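Carbonic anhydrase (PDB 3UCJ) probably catalyses the reversible hydration of carbon dioxide to hydrogencarbonate, as a zinc-dependent beta-class carbonic anhydrase. Local coordinates at residues G102-L113 against A149-V158. Numbering follows the deposited sequence.
Sequences GHYNCGACKAGL and AWDKMVELNV. With ZN (zinc ion), chain C; AZM (5-acetamido-1,3,4-thiadiazole-2-sulfonamide), chain D.
Trp150 of helix 149-158 reaches across to the zinc-binding turn of the beta-class carbonic anhydrase fold, where strand 102-103 gives way to helix 107-113; the two helix axes cross at 106°. Its chi1 of -166° puts CG anti to the backbone N and carries the indole across to that turn. Trp150 CD1 lies 4.3 Å from Cys109 CB, and Trp150 NE1 donates to Cys106 O at 2.9 Å. That oxygen, in the indole plane but approached from above its carbonyl plane, also accepts from Lys110 N, so two donors grip it. Over one face, Lys110 CB lies by NE1 and CE2, and Lys110 CD stands 3.7 Å from the six-membered ring centroid, 8° off the normal. On the other face Trp150 CZ2 is 3.5 Å from Asn105 CA; CH2 meets Asn105 ND2 obliquely, while Asn105 OD1 hydrogen-bonds Arg51. Replacing Trp150 by an alanine is likely to leave Cys106 O without its second donor and open a gap between Lys110 and Asn105. Cys109 is a knob among Trp150, Met153, Val154 and Asn157. Cys106, whose carbonyl takes the indole N-H, binds zinc through SG at 2.4 Å, together with His103 and Cys47, and acetazolamide N1 binds the zinc at 1.9 Å.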
# COMPACT_ATOMS: atom_id res chain seq x y z
N GLY A 102 -10.88 11.03 16.57
CA GLY A 102 -11.14 11.97 15.46
C GLY A 102 -11.19 13.41 15.99
O GLY A 102 -11.03 13.64 17.20
N HIS A 103 -11.48 14.36 15.12
CA HIS A 103 -11.63 15.75 15.62
C HIS A 103 -12.66 16.54 14.78
O HIS A 103 -12.76 16.40 13.54
CB HIS A 103 -10.29 16.49 15.62
CG HIS A 103 -9.77 16.78 14.25
ND1 HIS A 103 -9.89 18.01 13.62
CD2 HIS A 103 -9.12 15.97 13.37
CE1 HIS A 103 -9.29 17.95 12.43
NE2 HIS A 103 -8.82 16.73 12.26
N TYR A 104 -13.42 17.45 15.43
CA TYR A 104 -14.34 18.33 14.66
C TYR A 104 -13.55 19.25 13.80
O TYR A 104 -12.37 19.51 14.06
CB TYR A 104 -15.26 19.11 15.66
CG TYR A 104 -16.16 18.13 16.37
CD1 TYR A 104 -16.04 17.91 17.74
CD2 TYR A 104 -17.10 17.35 15.65
CE1 TYR A 104 -16.88 17.05 18.40
CE2 TYR A 104 -17.93 16.46 16.30
CZ TYR A 104 -17.79 16.30 17.68
OH TYR A 104 -18.58 15.44 18.33
N ASN A 105 -14.16 19.74 12.71
CA ASN A 105 -13.48 20.61 11.78
C ASN A 105 -12.35 19.87 10.98
O ASN A 105 -11.38 20.47 10.52
CB ASN A 105 -12.96 21.96 12.42
CG ASN A 105 -12.76 23.05 11.39
OD1 ASN A 105 -11.63 23.51 11.11
ND2 ASN A 105 -13.90 23.57 10.84
N CYS A 106 -12.53 18.56 10.81
CA CYS A 106 -11.54 17.69 10.12
C CYS A 106 -11.84 17.81 8.65
O CYS A 106 -12.85 17.29 8.19
CB CYS A 106 -11.75 16.25 10.60
SG CYS A 106 -10.54 15.14 9.65
N GLY A 107 -10.99 18.52 7.96
CA GLY A 107 -11.07 18.67 6.56
C GLY A 107 -11.03 17.38 5.77
O GLY A 107 -11.58 17.34 4.65
N ALA A 108 -10.46 16.31 6.33
CA ALA A 108 -10.47 15.06 5.58
C ALA A 108 -11.87 14.53 5.57
O ALA A 108 -12.32 13.96 4.57
CB ALA A 108 -9.48 13.98 6.26
N CYS A 109 -12.60 14.66 6.70
CA CYS A 109 -13.96 14.20 6.74
C CYS A 109 -14.86 15.05 5.85
O CYS A 109 -15.80 14.52 5.26
CB CYS A 109 -14.55 14.25 8.17
SG CYS A 109 -13.79 12.85 9.14
N LYS A 110 -14.59 16.34 5.76
CA LYS A 110 -15.40 17.20 4.91
C LYS A 110 -15.16 16.84 3.47
O LYS A 110 -16.12 16.70 2.73
CB LYS A 110 -15.06 18.69 5.16
CG LYS A 110 -15.82 19.63 4.16
CD LYS A 110 -15.81 21.06 4.70
CE LYS A 110 -16.02 22.13 3.58
NZ LYS A 110 -16.20 23.48 4.19
N ALA A 111 -13.89 16.68 3.05
CA ALA A 111 -13.56 16.27 1.68
C ALA A 111 -14.23 14.91 1.36
O ALA A 111 -14.76 14.72 0.28
CB ALA A 111 -12.04 16.23 1.48
N GLY A 112 -14.26 13.99 2.35
CA GLY A 112 -14.92 12.70 2.14
C GLY A 112 -16.40 12.91 1.86
O GLY A 112 -16.98 12.17 1.06
N LEU A 113 -17.03 13.96 2.44
CA LEU A 113 -18.46 14.20 2.18
C LEU A 113 -18.63 14.78 0.83
O LEU A 113 -19.50 14.37 0.07
CB LEU A 113 -19.04 15.25 3.11
CG LEU A 113 -19.55 14.71 4.43
CD1 LEU A 113 -20.05 15.85 5.28
CD2 LEU A 113 -20.71 13.79 4.10
N ALA A 149 -23.72 17.86 9.15
CA ALA A 149 -23.29 16.72 8.39
C ALA A 149 -21.80 16.47 8.59
O ALA A 149 -21.37 15.36 8.69
CB ALA A 149 -23.60 16.93 6.95
N TRP A 150 -21.05 17.54 8.66
CA TRP A 150 -19.64 17.49 8.90
C TRP A 150 -19.36 16.87 10.25
O TRP A 150 -18.58 15.98 10.36
CB TRP A 150 -19.06 18.89 8.83
CG TRP A 150 -17.57 18.97 8.74
CD1 TRP A 150 -16.68 17.96 8.85
CD2 TRP A 150 -16.81 20.16 8.58
NE1 TRP A 150 -15.42 18.44 8.72
CE2 TRP A 150 -15.47 19.79 8.55
CE3 TRP A 150 -17.13 21.50 8.42
CZ2 TRP A 150 -14.47 20.69 8.38
CZ3 TRP A 150 -16.13 22.39 8.26
CH2 TRP A 150 -14.82 21.99 8.23
N ASP A 151 -20.02 17.35 11.27
CA ASP A 151 -19.82 16.86 12.60
C ASP A 151 -20.18 15.39 12.69
O ASP A 151 -19.50 14.61 13.29
CB ASP A 151 -20.65 17.66 13.59
CG ASP A 151 -20.18 19.06 13.75
OD1 ASP A 151 -20.91 19.86 14.30
OD2 ASP A 151 -19.09 19.41 13.33
N LYS A 152 -21.28 15.03 12.07
CA LYS A 152 -21.71 13.68 12.08
C LYS A 152 -20.73 12.78 11.34
O LYS A 152 -20.46 11.70 11.77
CB LYS A 152 -23.08 13.61 11.44
CG LYS A 152 -23.79 12.34 11.59
CD LYS A 152 -23.88 11.95 12.99
CE LYS A 152 -25.12 11.21 13.23
NZ LYS A 152 -25.06 10.32 14.37
N MET A 153 -20.19 13.24 10.24
CA MET A 153 -19.22 12.47 9.51
C MET A 153 -18.00 12.17 10.38
O MET A 153 -17.53 11.07 10.41
CB MET A 153 -18.82 13.18 8.24
CG MET A 153 -17.93 12.37 7.33
SD MET A 153 -18.75 11.06 6.50
CE MET A 153 -18.20 9.61 7.36
N VAL A 154 -17.52 13.17 11.08
CA VAL A 154 -16.43 12.98 12.02
C VAL A 154 -16.73 11.88 13.02
O VAL A 154 -15.96 10.99 13.21
CB VAL A 154 -16.08 14.31 12.73
CG1 VAL A 154 -15.19 14.07 13.87
CG2 VAL A 154 -15.44 15.24 11.78
N GLU A 155 -17.90 11.93 13.62
CA GLU A 155 -18.31 10.95 14.57
C GLU A 155 -18.46 9.54 14.01
O GLU A 155 -18.06 8.59 14.62
CB GLU A 155 -19.61 11.39 15.24
CG GLU A 155 -19.46 12.62 16.07
CD GLU A 155 -20.78 13.32 16.38
OE1 GLU A 155 -20.73 14.44 16.86
OE2 GLU A 155 -21.83 12.75 16.11
N LEU A 156 -19.07 9.43 12.85
CA LEU A 156 -19.26 8.14 12.23
C LEU A 156 -17.90 7.55 11.87
O LEU A 156 -17.73 6.32 11.96
CB LEU A 156 -20.08 8.27 10.93
CG LEU A 156 -21.61 8.47 11.26
CD1 LEU A 156 -22.32 8.95 9.97
CD2 LEU A 156 -22.21 7.24 11.92
N ASN A 157 -17.01 8.43 11.46
CA ASN A 157 -15.66 7.99 11.08
C ASN A 157 -14.96 7.42 12.34
O ASN A 157 -14.39 6.28 12.31
CB ASN A 157 -14.88 9.10 10.45
CG ASN A 157 -13.52 8.59 9.89
OD1 ASN A 157 -13.48 7.58 9.17
ND2 ASN A 157 -12.44 9.22 10.31
N VAL A 158 -15.01 8.15 13.45
CA VAL A 158 -14.47 7.56 14.72
C VAL A 158 -15.04 6.16 14.96
O VAL A 158 -14.30 5.18 15.25
CB VAL A 158 -14.71 8.49 15.96
CG1 VAL A 158 -14.23 7.76 17.27
CG2 VAL A 158 -13.94 9.80 15.78
ZN ZN C . -8.39 15.98 10.36
C1 AZM D . -7.47 17.96 6.48
C2 AZM D . -8.15 18.08 4.16
C3 AZM D . -8.36 16.89 2.10
C4 AZM D . -8.45 16.98 0.59
N1 AZM D . -7.93 17.43 9.16
N2 AZM D . -8.51 19.19 4.89
N3 AZM D . -8.09 19.14 6.32
N4 AZM D . -8.62 17.98 2.82
O1 AZM D . -5.69 18.23 8.37
O2 AZM D . -6.59 16.08 7.77
O3 AZM D . -8.02 15.83 2.70
S1 AZM D . -6.82 17.53 8.04
S2 AZM D . -7.27 16.93 5.05
O HOH W 1 -16.77 18.76 11.98